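Local atomic coordinates of lipase (Streptomyces rimosus, PDB entry 5MAL), a protein that hydrolyses ester bonds in triacylglycerols and other lipid and aryl esters, preferring medium-length acyl chains, and also cleaves palmitoyl-CoA. Residues S13-S19 against C27-S33; L7-S12 against T78-N82. One frame throughout, in Å; residues are numbered along the deposited sequence.

Contact 1: residues S13-S19 against C27-S33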
# COMPACT_ATOMS: atom_id res chain seq x y z
N SER A 13 -1.53 -6.92 1.15
CA SER A 13 -2.07 -8.15 1.73
C SER A 13 -3.58 -8.04 1.80
O SER A 13 -4.28 -9.04 1.65
CB SER A 13 -1.49 -8.42 3.12
OG SER A 13 -2.14 -7.65 4.12
N GLY A 14 -4.08 -6.83 2.02
CA GLY A 14 -5.51 -6.61 2.02
C GLY A 14 -6.15 -6.56 3.39
O GLY A 14 -7.31 -6.93 3.55
N VAL A 15 -5.39 -6.14 4.39
CA VAL A 15 -5.97 -5.85 5.70
C VAL A 15 -7.14 -4.90 5.47
O VAL A 15 -6.99 -3.90 4.79
CB VAL A 15 -4.93 -5.23 6.64
CG1 VAL A 15 -5.58 -4.74 7.94
CG2 VAL A 15 -3.84 -6.24 6.91
N GLY A 16 -8.31 -5.25 6.00
CA GLY A 16 -9.49 -4.43 5.78
C GLY A 16 -10.45 -4.93 4.72
O GLY A 16 -11.60 -4.48 4.67
N ALA A 17 -10.00 -5.85 3.87
CA ALA A 17 -10.84 -6.36 2.80
C ALA A 17 -11.48 -7.70 3.17
O ALA A 17 -12.34 -8.19 2.44
CB ALA A 17 -10.06 -6.51 1.52
N GLY A 18 -11.04 -8.28 4.28
CA GLY A 18 -11.65 -9.49 4.80
C GLY A 18 -11.24 -10.78 4.11
O GLY A 18 -10.27 -10.80 3.36
N SER A 19 -11.99 -11.85 4.38
CA SER A 19 -11.76 -13.13 3.71
C SER A 19 -10.28 -13.52 3.67
O SER A 19 -9.72 -13.77 2.60
CB SER A 19 -12.33 -13.07 2.30
OG SER A 19 -13.74 -12.85 2.34
N CYS A 27 -0.03 -12.09 8.64
CA CYS A 27 0.15 -11.35 7.40
C CYS A 27 -1.18 -10.81 6.89
O CYS A 27 -1.20 -9.80 6.19
CB CYS A 27 0.81 -12.22 6.33
SG CYS A 27 2.56 -12.45 6.59
N LYS A 28 -2.27 -11.48 7.25
CA LYS A 28 -3.61 -11.05 6.88
C LYS A 28 -3.73 -10.87 5.37
O LYS A 28 -4.08 -9.81 4.89
CB LYS A 28 -3.97 -9.75 7.61
CG LYS A 28 -4.42 -9.94 9.05
CD LYS A 28 -5.80 -10.55 9.12
CE LYS A 28 -6.30 -10.59 10.56
NZ LYS A 28 -7.55 -11.39 10.69
N ARG A 29 -3.39 -11.92 4.63
CA ARG A 29 -3.56 -11.89 3.19
C ARG A 29 -4.99 -12.24 2.80
O ARG A 29 -5.42 -13.38 2.89
CB ARG A 29 -2.58 -12.84 2.51
CG ARG A 29 -1.16 -12.27 2.53
CD ARG A 29 -0.19 -13.11 1.71
NE ARG A 29 0.20 -14.36 2.36
CZ ARG A 29 1.27 -14.51 3.14
NH1 ARG A 29 2.08 -13.50 3.40
NH2 ARG A 29 1.54 -15.71 3.67
N SER A 30 -5.69 -11.21 2.35
CA SER A 30 -7.08 -11.31 1.99
C SER A 30 -7.29 -11.89 0.60
O SER A 30 -6.57 -11.54 -0.32
CB SER A 30 -7.71 -9.92 2.05
OG SER A 30 -8.95 -9.91 1.39
N THR A 31 -8.30 -12.74 0.44
CA THR A 31 -8.65 -13.22 -0.89
C THR A 31 -9.34 -12.12 -1.70
O THR A 31 -9.54 -12.26 -2.91
CB THR A 31 -9.56 -14.47 -0.84
OG1 THR A 31 -10.83 -14.12 -0.30
CG2 THR A 31 -8.93 -15.53 0.02
N LYS A 32 -9.69 -11.03 -1.03
CA LYS A 32 -10.28 -9.89 -1.72
C LYS A 32 -9.28 -8.75 -1.88
O LYS A 32 -9.64 -7.65 -2.29
CB LYS A 32 -11.52 -9.39 -0.97
CG LYS A 32 -12.62 -10.43 -0.91
CD LYS A 32 -13.90 -9.87 -0.34
CE LYS A 32 -14.92 -10.97 -0.11
NZ LYS A 32 -15.41 -11.55 -1.39
N SER A 33 -8.02 -9.03 -1.56
CA SER A 33 -6.93 -8.09 -1.84
C SER A 33 -6.69 -7.97 -3.33
O SER A 33 -7.02 -8.89 -4.09
CB SER A 33 -5.65 -8.58 -1.17
OG SER A 33 -5.23 -9.78 -1.79
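Ser30 reaches into the bend of residues 13-19 and is held there from its backbone to its hydroxyl. Its amide N donates to Ser13 O over 2.7 Å, nearly straight at 163°. Beyond the backbone, CB rests against two carbonyl oxygens, with Gly14 O at 3.4 Å and Gly18 O nearer still. OG, swung away from the backbone N (chi1 165°), touches the methyl of Ala17 and donates to Gly18 O in a short bond of 2.5 Å. Ser30 OG in turn accepts from Lys32 N at 2.8 Å, an ST turn. Without the hydroxyl, as with an alanine here, Gly18 O would probably lose this donor and Lys32 N its acceptor, the turn being held less firmly to the facing loop. Next along, Thr31 grips Ser19 O twice: its N comes in almost straight, and its OG1 meets the oxygen at 3.1 Å, in the carbonyl plane on a lone pair. At the opposite end Ser13 OG has both Cys27 O and Lys28 O within hydrogen-bonding distance, at 3.1 and 3.0 Å, its one proton able to serve either. Val15 CG2 packs on Lys28 CB at 3.6 Å, the two side chains crossing at about a right angle. Gly14 has positive phi, and a CB there would collide with Ser30 and Ser33. Ser33 OG donates to Ser30 O across a type I turn and accepts from Ala36 N, capping helix 34-40. The two segments fold together beside the active site of this GDSL hydrolase, where Val15 packs close to the nucleophile Ser10 and to His216.

Contact 2: residues L7-S12 against T78-N82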
# COMPACT_ATOMS: atom_id res chain seq x y z
N LEU A 7 4.21 -8.76 -3.34
CA LEU A 7 4.95 -8.33 -2.16
C LEU A 7 4.28 -7.17 -1.49
O LEU A 7 3.42 -6.51 -2.06
CB LEU A 7 6.36 -7.86 -2.55
CG LEU A 7 7.16 -8.77 -3.46
CD1 LEU A 7 8.31 -7.94 -3.96
CD2 LEU A 7 7.62 -9.97 -2.65
N GLY A 8 4.74 -6.87 -0.28
CA GLY A 8 4.39 -5.60 0.31
C GLY A 8 3.78 -5.67 1.68
O GLY A 8 3.96 -6.66 2.40
N ASP A 9 3.07 -4.60 2.02
CA ASP A 9 2.52 -4.44 3.36
C ASP A 9 1.03 -4.70 3.33
O ASP A 9 0.55 -5.45 2.49
CB ASP A 9 2.81 -3.06 3.92
CG ASP A 9 2.38 -1.94 2.99
OD1 ASP A 9 1.48 -2.14 2.15
OD2 ASP A 9 2.95 -0.84 3.12
N SER A 10 0.30 -4.08 4.25
CA SER A 10 -1.08 -4.42 4.48
C SER A 10 -1.97 -3.92 3.35
O SER A 10 -3.09 -4.41 3.18
CB SER A 10 -1.54 -3.84 5.80
OG SER A 10 -1.11 -2.50 5.88
N TYR A 11 -1.50 -2.93 2.60
CA TYR A 11 -2.32 -2.43 1.48
C TYR A 11 -2.30 -3.43 0.35
O TYR A 11 -3.17 -3.41 -0.54
CB TYR A 11 -1.85 -1.06 1.01
CG TYR A 11 -2.23 -0.01 2.01
CD1 TYR A 11 -1.55 0.09 3.21
CD2 TYR A 11 -3.30 0.84 1.79
CE1 TYR A 11 -1.90 1.01 4.15
CE2 TYR A 11 -3.67 1.78 2.75
CZ TYR A 11 -2.96 1.85 3.93
OH TYR A 11 -3.28 2.77 4.89
N SER A 12 -1.30 -4.31 0.36
CA SER A 12 -1.21 -5.34 -0.66
C SER A 12 -1.78 -6.63 -0.13
O SER A 12 -2.40 -7.38 -0.87
CB SER A 12 0.22 -5.56 -1.13
OG SER A 12 0.67 -4.45 -1.87
N THR A 78 3.31 -2.81 -2.66
CA THR A 78 3.16 -1.56 -1.94
C THR A 78 4.07 -1.71 -0.73
O THR A 78 3.98 -2.68 -0.01
CB THR A 78 1.70 -1.26 -1.48
OG1 THR A 78 1.24 -2.32 -0.63
CG2 THR A 78 0.75 -1.13 -2.66
N ILE A 79 5.02 -0.79 -0.56
CA ILE A 79 5.87 -0.85 0.63
C ILE A 79 6.43 0.52 0.89
O ILE A 79 6.61 1.31 -0.04
CB ILE A 79 7.03 -1.87 0.49
CG1 ILE A 79 7.58 -2.25 1.87
CG2 ILE A 79 8.12 -1.32 -0.40
CD1 ILE A 79 6.62 -3.06 2.74
N GLY A 80 6.67 0.83 2.16
CA GLY A 80 7.24 2.11 2.52
C GLY A 80 6.42 2.86 3.55
O GLY A 80 6.96 3.66 4.30
N GLY A 81 5.12 2.60 3.57
CA GLY A 81 4.26 3.24 4.54
C GLY A 81 4.68 2.92 5.97
O GLY A 81 4.77 3.81 6.81
N ASN A 82 4.96 1.66 6.24
CA ASN A 82 5.32 1.25 7.59
C ASN A 82 6.72 1.72 7.96
O ASN A 82 7.00 1.99 9.13
CB ASN A 82 5.22 -0.26 7.73
CG ASN A 82 3.77 -0.72 7.89
OD1 ASN A 82 3.04 -0.20 8.74
ND2 ASN A 82 3.35 -1.67 7.07
O HOH W 1 5.30 -0.52 4.29
O HOH W 2 1.23 -2.85 7.05
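Asp9 and Thr78 join the two segments by backbone and side chain together. On the backbone, Asp9 N donates to Thr78 O at 2.9 Å, nearly along the C=O axis. Gly8 CA lies only 3.0 Å from that oxygen, and a CB on Gly8 would strike it. Among the side-chain bonds, Thr78 OG1 donates to Asp9 OD1 at 2.8 Å and also pairs with Ser12 OG, which has a second partner in Tyr34 OH. Asp9 CG sits between its own backbone N and carbonyl carbon (chi1 53°), turning the carboxylate back over the start of the helix, where OD1 accepts from Tyr11 N at 3.1 Å as an N-cap. Tyr11 N and Thr78 OG1 come to OD1 from opposite faces of the carboxylate, which should limit its rotation. Through water, Asp9 OD2 accepts a hydrogen bond from a molecule 2.6 Å away, which in turn accepts from Gly80 N and Asn82 N; OD2 also bonds Tyr141 OH. By packing, Ile79 CD1 lies 4.0 Å from Asp9 CB, and Asn82 ND2, bonded to Ala55 O, lies 3.5 Å from the same carbon. Residues 8-10 and 80-82 match the Gly-Asp-Ser and Gly-x-Asn blocks of SGNH hydrolases, so Asn82 is probably an oxyanion-hole residue beside the nucleophile Ser10, whose OG bonds His216 NE2. The contact lies at the ends of the adjacent parallel strands 3-8 and 74-78; Ile79 packs on helix 57-64, while Tyr11 and Thr78 reach Tyr226 of helix 219-232.

From the N terminus, strand 3-8 runs into residues 7-12 and the short helix 10-13, whose last residue opens contact 1. The chain then bends through 13-19, makes a seven-residue excursion and returns as 27-33, so contact 1 closes a short local loop just before helix 34-40. Strand 46-49, helix 57-64 and strand 74-78 follow before residues 78-82 close the much longer loop of contact 2, which encloses contact 1 entirely. The two meet where Val15 N lies 3.1 Å from Ser10 O, a probable hydrogen bond, and where Ser33 packs on Ser12. Together they tie the ends of the adjacent strands 3-8 and 74-78 to the loop beside the active site.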